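Local structure of laccase (Botrytis aclada, 3SQR) at residues Y70-E75 with P98-D103; F180-I185 with V199-D204; I272-E277 with I305-R310. The protein catalyses the copper-dependent oxidation of phenols such as hydroquinone, reducing dioxygen to water, and probably serves in lignin degradation and detoxification of its products. One frame throughout, in Å; residues are numbered along the deposited sequence.

The three interactions follow one another along the chain and form a row through the fold. Interaction 1 lies in the first cupredoxin domain. Interaction 2 joins that domain to the second, and interaction 3 lies in the second, facing the third. The centres of interactions 1 and 2 are about 12 Å apart, those of 2 and 3 about 11 Å, and those of 1 and 3 about 23 Å. Strands 100-103 and 180-186 are neighbours in one sheet, which couples the first two contacts. Asp204, at the end of interaction 2, receives the backbone N-H groups of Ile272 and Asp273 of interaction 3. Interactions 2 and 3 thus lie where domains meet, close to copper ligands.

Interaction 1 (Y70-E75 with P98-D103); sequences YWLSVE and PAIIAD. With NAG (2-acetamido-2-deoxy-beta-D-glucopyranose), chain G; MAN (alpha-D-mannopyranose), chain C; NAG (2-acetamido-2-deoxy-beta-D-glucopyranose), chain B; BMA (beta-D-mannopyranose), chain D.
The beta-sandwich of the first cupredoxin domain closes here, where Tyr70 and Leu72 of strand 67-79 meet Pro98, just before strand 100-103, and Ile100 and Ile101 within it. The two strands belong to different sheets. Their axes are 10.3 Å apart at closest approach and run roughly antiparallel, at 156°, so side chains fill the gap. Tyr70 is modelled in two conformers, and one of them is described. Its CG is anti to the carbonyl carbon (chi1 -73°), and the ring beyond it reaches toward segment 98-103. Ile100 lies against one ring face. Ile100 CG2 makes a CH-pi contact, 4.1 Å from the centroid of the Tyr70 ring. On the opposite face sits C6 of a mannose, offset toward the rim, a local feature of this glycosylated protein. The phenol oxygen ends at the backbone of the other strand. Ile101 N donates to Tyr70 OH at 3.2 Å, with an N-H...O angle of 155°. The mannose O6 adds a weak bond to the same oxygen. Leu72 continues the apolar contact. Its two methyls divide the work: Leu72 CD2 meets Pro98 CG at 3.9 Å, the two side chains sliding past each other in opposite directions, while Leu72 CD1 meets Ile100 CD1 at 4.1 Å. Leu72 also packs on Phe91 and Ile110, and Ile100 on Leu183 and Leu108. Glycans cover the outer side. A GlcNAc N2 donates to Trp71 O at 2.7 Å, and Trp71 stacks its ring with His111. Further along, Ala99 CB lies 3.5 Å from O7 of another GlcNAc. Apolar side chains filling the space between two sheets are characteristic of the cupredoxin sandwich.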
loop_
_atom_site.group_PDB
_atom_site.type_symbol
_atom_site.label_atom_id
_atom_site.label_comp_id
_atom_site.label_asym_id
_atom_site.label_seq_id
_atom_site.Cartn_x
_atom_site.Cartn_y
_atom_site.Cartn_z
ATOM N N TYR A 70 14.569 -14.705 -4.621
ATOM C CA TYR A 70 13.212 -15.176 -4.776
ATOM C C TYR A 70 12.895 -15.273 -6.243
ATOM O O TYR A 70 13.377 -14.482 -7.043
ATOM C CB TYR A 70 12.201 -14.232 -4.081
ATOM C CG TYR A 70 12.178 -14.273 -2.599
ATOM C CD1 TYR A 70 11.317 -15.130 -1.916
ATOM C CD2 TYR A 70 12.983 -13.447 -1.869
ATOM C CE1 TYR A 70 11.291 -15.145 -0.508
ATOM C CE2 TYR A 70 12.969 -13.462 -0.511
ATOM C CZ TYR A 70 12.143 -14.304 0.171
ATOM O OH TYR A 70 12.180 -14.274 1.532
ATOM N N TRP A 71 12.055 -16.239 -6.621
ATOM C CA TRP A 71 11.550 -16.353 -7.961
ATOM C C TRP A 71 10.048 -16.216 -7.876
ATOM O O TRP A 71 9.417 -16.945 -7.141
ATOM C CB TRP A 71 11.953 -17.702 -8.615
ATOM C CG TRP A 71 13.326 -17.756 -9.114
ATOM C CD1 TRP A 71 13.756 -17.489 -10.402
ATOM C CD2 TRP A 71 14.478 -18.081 -8.361
ATOM N NE1 TRP A 71 15.134 -17.618 -10.475
ATOM C CE2 TRP A 71 15.591 -17.992 -9.233
ATOM C CE3 TRP A 71 14.690 -18.440 -7.019
ATOM C CZ2 TRP A 71 16.862 -18.218 -8.798
ATOM C CZ3 TRP A 71 15.957 -18.697 -6.605
ATOM C CH2 TRP A 71 17.026 -18.600 -7.488
ATOM N N LEU A 72 9.476 -15.265 -8.581
ATOM C CA LEU A 72 8.023 -15.094 -8.549
ATOM C C LEU A 72 7.528 -15.206 -9.944
ATOM O O LEU A 72 8.103 -14.657 -10.883
ATOM C CB LEU A 72 7.597 -13.723 -8.000
ATOM C CG LEU A 72 7.940 -13.422 -6.537
ATOM C CD1 LEU A 72 7.546 -12.018 -6.099
ATOM C CD2 LEU A 72 7.283 -14.469 -5.687
ATOM N N SER A 73 6.406 -15.866 -10.055
ATOM C CA SER A 73 5.731 -15.977 -11.319
ATOM C C SER A 73 4.377 -15.310 -11.219
ATOM O O SER A 73 3.536 -15.647 -10.384
ATOM C CB SER A 73 5.619 -17.454 -11.704
ATOM O OG SER A 73 4.678 -17.629 -12.743
ATOM N N VAL A 74 4.153 -14.349 -12.107
ATOM C CA VAL A 74 2.885 -13.682 -12.201
ATOM C C VAL A 74 1.983 -14.524 -13.057
ATOM O O VAL A 74 2.275 -14.752 -14.229
ATOM C CB VAL A 74 3.000 -12.274 -12.763
ATOM C CG1 VAL A 74 1.626 -11.649 -12.992
ATOM C CG2 VAL A 74 3.870 -11.458 -11.801
ATOM N N GLU A 75 0.926 -14.998 -12.441
ATOM C CA GLU A 75 0.082 -16.013 -13.063
ATOM C C GLU A 75 -1.360 -15.686 -13.180
ATOM O O GLU A 75 -1.943 -14.914 -12.454
ATOM C CB GLU A 75 0.216 -17.328 -12.291
ATOM C CG GLU A 75 1.649 -17.689 -12.074
ATOM C CD GLU A 75 1.906 -19.127 -11.770
ATOM O OE1 GLU A 75 1.092 -19.790 -11.079
ATOM O OE2 GLU A 75 2.966 -19.582 -12.239
ATOM N N PRO A 98 3.183 -15.343 -2.245
ATOM C CA PRO A 98 4.195 -15.798 -1.276
ATOM C C PRO A 98 4.710 -14.679 -0.412
ATOM O O PRO A 98 4.856 -13.555 -0.844
ATOM C CB PRO A 98 5.363 -16.267 -2.160
ATOM C CG PRO A 98 4.847 -16.477 -3.473
ATOM C CD PRO A 98 3.569 -15.640 -3.620
ATOM N N ALA A 99 5.008 -15.004 0.845
ATOM C CA ALA A 99 5.661 -14.041 1.716
ATOM C C ALA A 99 7.126 -13.864 1.326
ATOM O O ALA A 99 7.853 -14.830 1.106
ATOM C CB ALA A 99 5.599 -14.514 3.174
ATOM N N ILE A 100 7.551 -12.607 1.292
ATOM C CA ILE A 100 8.917 -12.281 1.194
ATOM C C ILE A 100 9.263 -11.767 2.548
ATOM O O ILE A 100 8.720 -10.739 3.007
ATOM C CB ILE A 100 9.128 -11.222 0.121
ATOM C CG1 ILE A 100 8.682 -11.819 -1.205
ATOM C CG2 ILE A 100 10.589 -10.726 0.162
ATOM C CD1 ILE A 100 8.795 -10.907 -2.356
ATOM N N ILE A 101 10.173 -12.498 3.203
ATOM C CA ILE A 101 10.569 -12.208 4.591
ATOM C C ILE A 101 12.081 -12.015 4.559
ATOM O O ILE A 101 12.841 -12.878 4.053
ATOM C CB ILE A 101 10.078 -13.253 5.589
ATOM C CG1 ILE A 101 8.530 -13.368 5.557
ATOM C CG2 ILE A 101 10.566 -12.926 7.069
ATOM C CD1 ILE A 101 7.863 -14.492 6.511
ATOM N N ALA A 102 12.525 -10.883 5.072
ATOM C CA ALA A 102 13.913 -10.587 5.119
ATOM C C ALA A 102 14.219 -9.906 6.426
ATOM O O ALA A 102 13.339 -9.707 7.236
ATOM C CB ALA A 102 14.342 -9.699 3.872
ATOM N N ASP A 103 15.499 -9.662 6.681
ATOM C CA ASP A 103 15.939 -8.890 7.821
ATOM C C ASP A 103 16.365 -7.552 7.307
ATOM O O ASP A 103 16.855 -7.410 6.191
ATOM C CB ASP A 103 17.183 -9.523 8.511
ATOM C CG ASP A 103 16.856 -10.832 9.182
ATOM O OD1 ASP A 103 15.744 -10.993 9.673
ATOM O OD2 ASP A 103 17.703 -11.720 9.140
HETATM C C1 NAG G . 6.959 -19.394 -8.070
HETATM C C2 NAG G . 8.117 -20.126 -7.434
HETATM C C3 NAG G . 9.279 -20.228 -8.387
HETATM C C4 NAG G . 8.811 -20.907 -9.640
HETATM C C5 NAG G . 7.650 -20.155 -10.226
HETATM C C6 NAG G . 7.112 -20.800 -11.506
HETATM C C7 NAG G . 8.088 -19.589 -5.045
HETATM C C8 NAG G . 8.590 -18.607 -4.023
HETATM N N2 NAG G . 8.526 -19.328 -6.288
HETATM O O3 NAG G . 10.233 -21.020 -7.791
HETATM O O4 NAG G . 9.860 -20.907 -10.539
HETATM O O5 NAG G . 6.576 -20.087 -9.282
HETATM O O6 NAG G . 6.654 -22.132 -11.167
HETATM O O7 NAG G . 7.342 -20.517 -4.730
HETATM C C1 MAN C . 14.894 -20.245 -0.782
HETATM C C2 MAN C . 16.000 -20.161 -1.856
HETATM C C3 MAN C . 17.194 -19.359 -1.301
HETATM C C4 MAN C . 16.719 -17.975 -0.859
HETATM C C5 MAN C . 15.581 -18.115 0.158
HETATM C C6 MAN C . 14.930 -16.755 0.447
HETATM O O2 MAN C . 15.498 -19.645 -3.088
HETATM O O3 MAN C . 18.247 -19.249 -2.230
HETATM O O4 MAN C . 17.794 -17.073 -0.524
HETATM O O5 MAN C . 14.530 -18.951 -0.338
HETATM O O6 MAN C . 13.862 -16.892 1.387
HETATM C C1 NAG B . 2.488 -16.625 7.104
HETATM C C2 NAG B . 3.508 -17.333 6.218
HETATM C C3 NAG B . 4.651 -17.957 7.022
HETATM C C4 NAG B . 5.226 -16.979 8.042
HETATM C C5 NAG B . 4.111 -16.256 8.810
HETATM C C6 NAG B . 4.679 -15.222 9.798
HETATM C C7 NAG B . 2.758 -18.109 4.045
HETATM C C8 NAG B . 2.071 -19.146 3.211
HETATM N N2 NAG B . 2.869 -18.335 5.359
HETATM O O3 NAG B . 5.687 -18.372 6.141
HETATM O O4 NAG B . 5.934 -17.776 8.981
HETATM O O5 NAG B . 3.170 -15.658 7.909
HETATM O O6 NAG B . 4.953 -13.987 9.153
HETATM O O7 NAG B . 3.185 -17.065 3.521
HETATM C C1 BMA D . 7.364 -17.585 8.997
HETATM C C2 BMA D . 7.948 -18.240 10.256
HETATM C C3 BMA D . 9.481 -18.008 10.280
HETATM C C4 BMA D . 10.120 -18.490 8.964
HETATM C C5 BMA D . 9.332 -17.984 7.743
HETATM C C6 BMA D . 9.805 -18.655 6.455
HETATM O O2 BMA D . 7.520 -19.590 10.169
HETATM O O3 BMA D . 10.176 -18.486 11.426
HETATM O O4 BMA D . 11.450 -18.007 8.891
HETATM O O5 BMA D . 7.930 -18.197 7.861
HETATM O O6 BMA D . 9.401 -20.025 6.440
#

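Interaction 2 (F180-I185 with V199-D204); sequences FGPLII and VIFLQD. With NAG (2-acetamido-2-deoxy-beta-D-glucopyranose), chain E.
Strands 180-185 and 199-204 pass each other at 8.8 Å between axes and 145° between directions, with Pro182 and Val199 nearest by CA, and no hydrogen bond links them. They come from different sheets of two successive cupredoxin domains, so this is a domain interface built by side chains. Phe201 is at its middle, and its ring is held from three sides. Phe180 comes edge-first over one face in a T-shaped pair, with centroids of the two rings 5.0 Å apart and planes at 65°. The leading atom is Phe180 CE1, which stands over the centre of the Phe201 ring. Val199 CG1 covers the opposite face of Phe201, from its own strand. At the ring edge, in its plane, Pro182 N lies 3.6 Å from Phe201 CZ. The Pro182 and Phe201 side chains cross at about a right angle, with Pro182 CB 3.8 Å from Phe201 CZ. The far tip of Phe180 meets a polar group: Gln203 OE1 lies near the plane of the Phe180 ring at its edge, 3.4 Å from Phe180 CZ, with the amide plane turned steeply against the ring. The other methyl of Val199 reaches the first domain. Val199 CG2 touches both Pro182 CB and Ile184 CD1, each at 3.8 Å from that methyl. Phe180 also packs on His168, a ligand of one copper ion, so the interface is in direct contact with a residue of the trinuclear cluster. Phe201 also packs on Pro96, Val270 and Ile268. A glycan closes the Val199 end, where a GlcNAc N2 donates to Val199 O at 2.8 Å with an N-H...O angle of 156°.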
loop_
_atom_site.group_PDB
_atom_site.type_symbol
_atom_site.label_atom_id
_atom_site.label_comp_id
_atom_site.label_asym_id
_atom_site.label_seq_id
_atom_site.Cartn_x
_atom_site.Cartn_y
_atom_site.Cartn_z
ATOM N N PHE A 180 -0.778 -9.362 -5.207
ATOM C CA PHE A 180 -0.079 -8.764 -4.051
ATOM C C PHE A 180 0.362 -9.845 -3.070
ATOM O O PHE A 180 -0.141 -10.949 -3.115
ATOM C CB PHE A 180 -1.011 -7.765 -3.325
ATOM C CG PHE A 180 -2.178 -8.403 -2.645
ATOM C CD1 PHE A 180 -2.060 -8.870 -1.336
ATOM C CD2 PHE A 180 -3.379 -8.567 -3.281
ATOM C CE1 PHE A 180 -3.120 -9.501 -0.673
ATOM C CE2 PHE A 180 -4.467 -9.162 -2.592
ATOM C CZ PHE A 180 -4.321 -9.657 -1.324
ATOM N N GLY A 181 1.293 -9.521 -2.206
ATOM C CA GLY A 181 1.763 -10.442 -1.174
ATOM C C GLY A 181 2.402 -9.649 -0.079
ATOM O O GLY A 181 2.569 -8.409 -0.207
ATOM N N PRO A 182 2.698 -10.315 1.041
ATOM C CA PRO A 182 3.286 -9.618 2.160
ATOM C C PRO A 182 4.800 -9.506 1.998
ATOM O O PRO A 182 5.449 -10.428 1.518
ATOM C CB PRO A 182 2.939 -10.515 3.338
ATOM C CG PRO A 182 2.848 -11.902 2.791
ATOM C CD PRO A 182 2.427 -11.730 1.314
ATOM N N LEU A 183 5.361 -8.378 2.446
ATOM C CA LEU A 183 6.773 -8.202 2.533
ATOM C C LEU A 183 7.091 -7.762 3.952
ATOM O O LEU A 183 6.722 -6.654 4.332
ATOM C CB LEU A 183 7.178 -7.118 1.542
ATOM C CG LEU A 183 8.630 -6.615 1.557
ATOM C CD1 LEU A 183 9.693 -7.640 1.522
ATOM C CD2 LEU A 183 8.799 -5.673 0.285
ATOM N N ILE A 184 7.683 -8.644 4.712
ATOM C CA ILE A 184 7.944 -8.458 6.147
ATOM C C ILE A 184 9.422 -8.371 6.304
ATOM O O ILE A 184 10.152 -9.276 5.854
ATOM C CB ILE A 184 7.389 -9.608 6.964
ATOM C CG1 ILE A 184 5.873 -9.551 6.907
ATOM C CG2 ILE A 184 7.750 -9.447 8.394
ATOM C CD1 ILE A 184 5.166 -10.785 7.573
ATOM N N ILE A 185 9.878 -7.288 6.913
ATOM C CA ILE A 185 11.297 -7.078 7.147
ATOM C C ILE A 185 11.488 -7.056 8.679
ATOM O O ILE A 185 10.999 -6.184 9.363
ATOM C CB ILE A 185 11.853 -5.806 6.470
ATOM C CG1 ILE A 185 11.497 -5.802 4.949
ATOM C CG2 ILE A 185 13.383 -5.689 6.694
ATOM C CD1 ILE A 185 11.395 -4.350 4.359
ATOM N N VAL A 199 0.939 -11.209 8.816
ATOM C CA VAL A 199 0.045 -10.199 8.219
ATOM C C VAL A 199 -1.392 -10.679 8.267
ATOM O O VAL A 199 -1.694 -11.913 8.196
ATOM C CB VAL A 199 0.469 -9.915 6.762
ATOM C CG1 VAL A 199 -0.552 -9.075 6.048
ATOM C CG2 VAL A 199 1.818 -9.126 6.692
ATOM N N ILE A 200 -2.281 -9.744 8.417
ATOM C CA ILE A 200 -3.722 -9.976 8.168
ATOM C C ILE A 200 -4.126 -8.940 7.144
ATOM O O ILE A 200 -4.127 -7.736 7.418
ATOM C CB ILE A 200 -4.593 -9.752 9.431
ATOM C CG1 ILE A 200 -4.149 -10.713 10.542
ATOM C CG2 ILE A 200 -6.100 -9.883 9.089
ATOM C CD1 ILE A 200 -4.864 -10.564 11.873
ATOM N N PHE A 201 -4.352 -9.400 5.908
ATOM C CA PHE A 201 -4.841 -8.578 4.852
ATOM C C PHE A 201 -6.318 -8.292 4.985
ATOM O O PHE A 201 -7.097 -9.147 5.370
ATOM C CB PHE A 201 -4.586 -9.217 3.495
ATOM C CG PHE A 201 -3.130 -9.256 3.120
ATOM C CD1 PHE A 201 -2.500 -8.091 2.704
ATOM C CD2 PHE A 201 -2.398 -10.427 3.181
ATOM C CE1 PHE A 201 -1.194 -8.104 2.364
ATOM C CE2 PHE A 201 -1.077 -10.454 2.801
ATOM C CZ PHE A 201 -0.481 -9.297 2.378
ATOM N N LEU A 202 -6.680 -7.052 4.755
ATOM C CA LEU A 202 -8.082 -6.629 4.764
ATOM C C LEU A 202 -8.371 -6.100 3.362
ATOM O O LEU A 202 -7.649 -5.251 2.859
ATOM C CB LEU A 202 -8.300 -5.579 5.841
ATOM C CG LEU A 202 -7.939 -5.904 7.267
ATOM C CD1 LEU A 202 -7.935 -4.607 8.102
ATOM C CD2 LEU A 202 -8.883 -6.995 7.797
ATOM N N GLN A 203 -9.401 -6.599 2.699
ATOM C CA GLN A 203 -9.721 -6.134 1.361
ATOM C C GLN A 203 -11.180 -6.378 1.035
ATOM O O GLN A 203 -11.859 -7.187 1.647
ATOM C CB GLN A 203 -8.866 -6.845 0.325
ATOM C CG GLN A 203 -9.102 -8.341 0.321
ATOM C CD GLN A 203 -8.160 -9.119 -0.545
ATOM O OE1 GLN A 203 -7.416 -9.946 -0.073
ATOM N NE2 GLN A 203 -8.272 -8.933 -1.857
ATOM N N ASP A 204 -11.630 -5.622 0.055
ATOM C CA ASP A 204 -12.823 -5.945 -0.712
ATOM C C ASP A 204 -12.451 -7.132 -1.594
ATOM O O ASP A 204 -11.265 -7.484 -1.725
ATOM C CB ASP A 204 -13.341 -4.740 -1.543
ATOM C CG ASP A 204 -12.248 -3.954 -2.239
ATOM O OD1 ASP A 204 -11.157 -4.516 -2.525
ATOM O OD2 ASP A 204 -12.491 -2.753 -2.513
HETATM C C1 NAG E . -2.329 -14.674 6.617
HETATM C C2 NAG E . -1.795 -15.351 7.876
HETATM C C3 NAG E . -0.288 -15.442 7.738
HETATM C C4 NAG E . 0.123 -16.199 6.485
HETATM C C5 NAG E . -0.686 -15.701 5.244
HETATM C C6 NAG E . -0.829 -16.798 4.219
HETATM C C7 NAG E . -2.432 -14.985 10.183
HETATM C C8 NAG E . -2.522 -14.039 11.368
HETATM N N2 NAG E . -1.972 -14.522 9.029
HETATM O O3 NAG E . 0.310 -16.014 8.877
HETATM O O4 NAG E . 1.530 -16.009 6.242
HETATM O O5 NAG E . -2.046 -15.477 5.520
HETATM O O6 NAG E . -1.215 -16.232 2.964
HETATM O O7 NAG E . -2.771 -16.171 10.247
#

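Interaction 3 (I272-E277 with I305-R310); sequences IDSHFE and IGIGQR
Ile307 reaches across to the backbone of Ile272, Asp273 and Ser274. From CB, the CG2 branch is anti to the backbone N, while CG1 is anti to the carbonyl carbon (chi1 -58°) and leads toward segment 272-277. Ile307 CG1 lies 3.1 Å from Ser274 O, a tight contact. The extended chi2 carries Ile307 CD1 onward, 3.6 Å from Ile272 O and 3.7 Å from Asp273 CA. Beyond Ile307, two backbone bonds join Phe276 and Ile305. Phe276 N donates to Ile305 O at 3.2 Å, nearly straight at 168°, and Ile305 N donates to Phe276 O at 2.8 Å. They make Phe276 and Ile305 an antiparallel hydrogen-bonded pair. The His275 ring lies flat over Ile305 O, which stands 3.8 Å from its plane, above its centre. Asn269 ND2 bonds to this same oxygen and to Ser274 O, tying both segments to strand 262-269. After the pair the chain folds into a type II turn from Gly306 to Gln309, closed by Gln309 N to Gly306 O. Gly308 takes positive phi there, as suits glycine at the third position. Gln309 OE1 turns back to accept Gly306 N at 2.8 Å. Arg310 NH2 makes a salt bridge to Asp500 in the third domain. Ile272 and Asp273 pack against helix 529-533, which carries the type 1 copper ligand His531. The side chain of Ile307 is about 4 Å from that of His527, a copper ligand. This is an edge-strand pairing and tight turn of the second cupredoxin domain, set against the copper-binding third domain of a multicopper oxidase.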
loop_
_atom_site.group_PDB
_atom_site.type_symbol
_atom_site.label_atom_id
_atom_site.label_comp_id
_atom_site.label_asym_id
_atom_site.label_seq_id
_atom_site.Cartn_x
_atom_site.Cartn_y
_atom_site.Cartn_z
ATOM N N ILE A 272 -9.299 -2.630 -3.275
ATOM C CA ILE A 272 -9.428 -1.774 -4.472
ATOM C C ILE A 272 -10.005 -0.443 -4.033
ATOM O O ILE A 272 -9.577 0.617 -4.448
ATOM C CB ILE A 272 -10.419 -2.481 -5.461
ATOM C CG1 ILE A 272 -9.766 -3.708 -6.048
ATOM C CG2 ILE A 272 -10.931 -1.557 -6.574
ATOM C CD1 ILE A 272 -10.804 -4.656 -6.675
ATOM N N ASP A 273 -11.007 -0.525 -3.183
ATOM C CA ASP A 273 -11.682 0.689 -2.676
ATOM C C ASP A 273 -12.401 0.371 -1.418
ATOM O O ASP A 273 -13.620 0.229 -1.402
ATOM C CB ASP A 273 -12.646 1.220 -3.712
ATOM C CG ASP A 273 -13.114 2.660 -3.410
ATOM O OD1 ASP A 273 -12.878 3.151 -2.304
ATOM O OD2 ASP A 273 -13.692 3.292 -4.309
ATOM N N SER A 274 -11.630 0.265 -0.334
ATOM C CA SER A 274 -12.104 -0.224 0.947
ATOM C C SER A 274 -11.494 0.592 2.019
ATOM O O SER A 274 -10.296 0.869 1.953
ATOM C CB SER A 274 -11.711 -1.709 1.164
ATOM O OG SER A 274 -10.333 -1.870 0.847
ATOM N N HIS A 275 -12.244 0.814 3.082
ATOM C CA HIS A 275 -11.729 1.446 4.290
ATOM C C HIS A 275 -12.116 0.555 5.433
ATOM O O HIS A 275 -13.261 0.056 5.483
ATOM C CB HIS A 275 -12.314 2.840 4.535
ATOM C CG HIS A 275 -11.553 3.634 5.537
ATOM N ND1 HIS A 275 -11.728 3.484 6.896
ATOM C CD2 HIS A 275 -10.568 4.553 5.379
ATOM C CE1 HIS A 275 -10.881 4.289 7.530
ATOM N NE2 HIS A 275 -10.202 4.976 6.637
ATOM N N PHE A 276 -11.191 0.395 6.342
ATOM C CA PHE A 276 -11.391 -0.489 7.485
ATOM C C PHE A 276 -11.177 0.249 8.774
ATOM O O PHE A 276 -10.462 1.220 8.858
ATOM C CB PHE A 276 -10.543 -1.792 7.418
ATOM C CG PHE A 276 -10.875 -2.664 6.242
ATOM C CD1 PHE A 276 -11.983 -3.495 6.251
ATOM C CD2 PHE A 276 -10.095 -2.613 5.103
ATOM C CE1 PHE A 276 -12.304 -4.275 5.188
ATOM C CE2 PHE A 276 -10.400 -3.387 4.024
ATOM C CZ PHE A 276 -11.544 -4.218 4.059
ATOM N N GLU A 277 -11.818 -0.267 9.813
ATOM C CA GLU A 277 -11.626 0.179 11.181
ATOM C C GLU A 277 -11.495 -1.059 12.062
ATOM O O GLU A 277 -12.416 -1.495 12.782
ATOM C CB GLU A 277 -12.751 1.141 11.625
ATOM C CG GLU A 277 -12.367 1.853 12.912
ATOM C CD GLU A 277 -13.451 2.759 13.466
ATOM O OE1 GLU A 277 -14.300 3.163 12.641
ATOM O OE2 GLU A 277 -13.395 3.035 14.746
ATOM N N ILE A 305 -7.869 2.294 8.996
ATOM C CA ILE A 305 -6.780 1.910 8.090
ATOM C C ILE A 305 -7.213 2.180 6.695
ATOM O O ILE A 305 -8.195 1.588 6.163
ATOM C CB ILE A 305 -6.341 0.423 8.172
ATOM C CG1 ILE A 305 -6.191 -0.088 9.600
ATOM C CG2 ILE A 305 -5.022 0.207 7.344
ATOM C CD1 ILE A 305 -5.903 -1.590 9.692
ATOM N N GLY A 306 -6.553 3.144 6.080
ATOM C CA GLY A 306 -6.719 3.374 4.657
ATOM C C GLY A 306 -5.918 2.489 3.709
ATOM O O GLY A 306 -5.079 1.748 4.119
ATOM N N ILE A 307 -6.266 2.516 2.433
ATOM C CA ILE A 307 -5.697 1.590 1.481
ATOM C C ILE A 307 -4.197 1.784 1.368
ATOM O O ILE A 307 -3.720 2.885 1.146
ATOM C CB ILE A 307 -6.299 1.677 0.081
ATOM C CG1 ILE A 307 -7.809 1.422 0.121
ATOM C CG2 ILE A 307 -5.625 0.586 -0.822
ATOM C CD1 ILE A 307 -8.479 1.754 -1.183
ATOM N N GLY A 308 -3.465 0.727 1.525
ATOM C CA GLY A 308 -2.013 0.754 1.424
ATOM C C GLY A 308 -1.314 1.060 2.736
ATOM O O GLY A 308 -0.094 0.803 2.832
ATOM N N GLN A 309 -2.082 1.515 3.725
ATOM C CA GLN A 309 -1.598 1.667 5.075
ATOM C C GLN A 309 -1.383 0.327 5.779
ATOM O O GLN A 309 -2.117 -0.647 5.515
ATOM C CB GLN A 309 -2.532 2.517 5.904
ATOM C CG GLN A 309 -2.530 3.926 5.516
ATOM C CD GLN A 309 -3.254 4.821 6.492
ATOM O OE1 GLN A 309 -4.262 4.420 7.067
ATOM N NE2 GLN A 309 -2.817 6.066 6.587
ATOM N N ARG A 310 -0.380 0.303 6.693
ATOM C CA ARG A 310 -0.070 -0.813 7.531
ATOM C C ARG A 310 -0.072 -0.298 8.904
ATOM O O ARG A 310 0.237 0.859 9.113
ATOM C CB ARG A 310 1.306 -1.467 7.253
ATOM C CG ARG A 310 1.358 -2.156 5.924
ATOM C CD ARG A 310 1.623 -1.208 4.814
ATOM N NE ARG A 310 2.983 -0.735 4.876
ATOM C CZ ARG A 310 3.428 0.411 4.345
ATOM N NH1 ARG A 310 2.607 1.277 3.795
ATOM N NH2 ARG A 310 4.721 0.687 4.421
#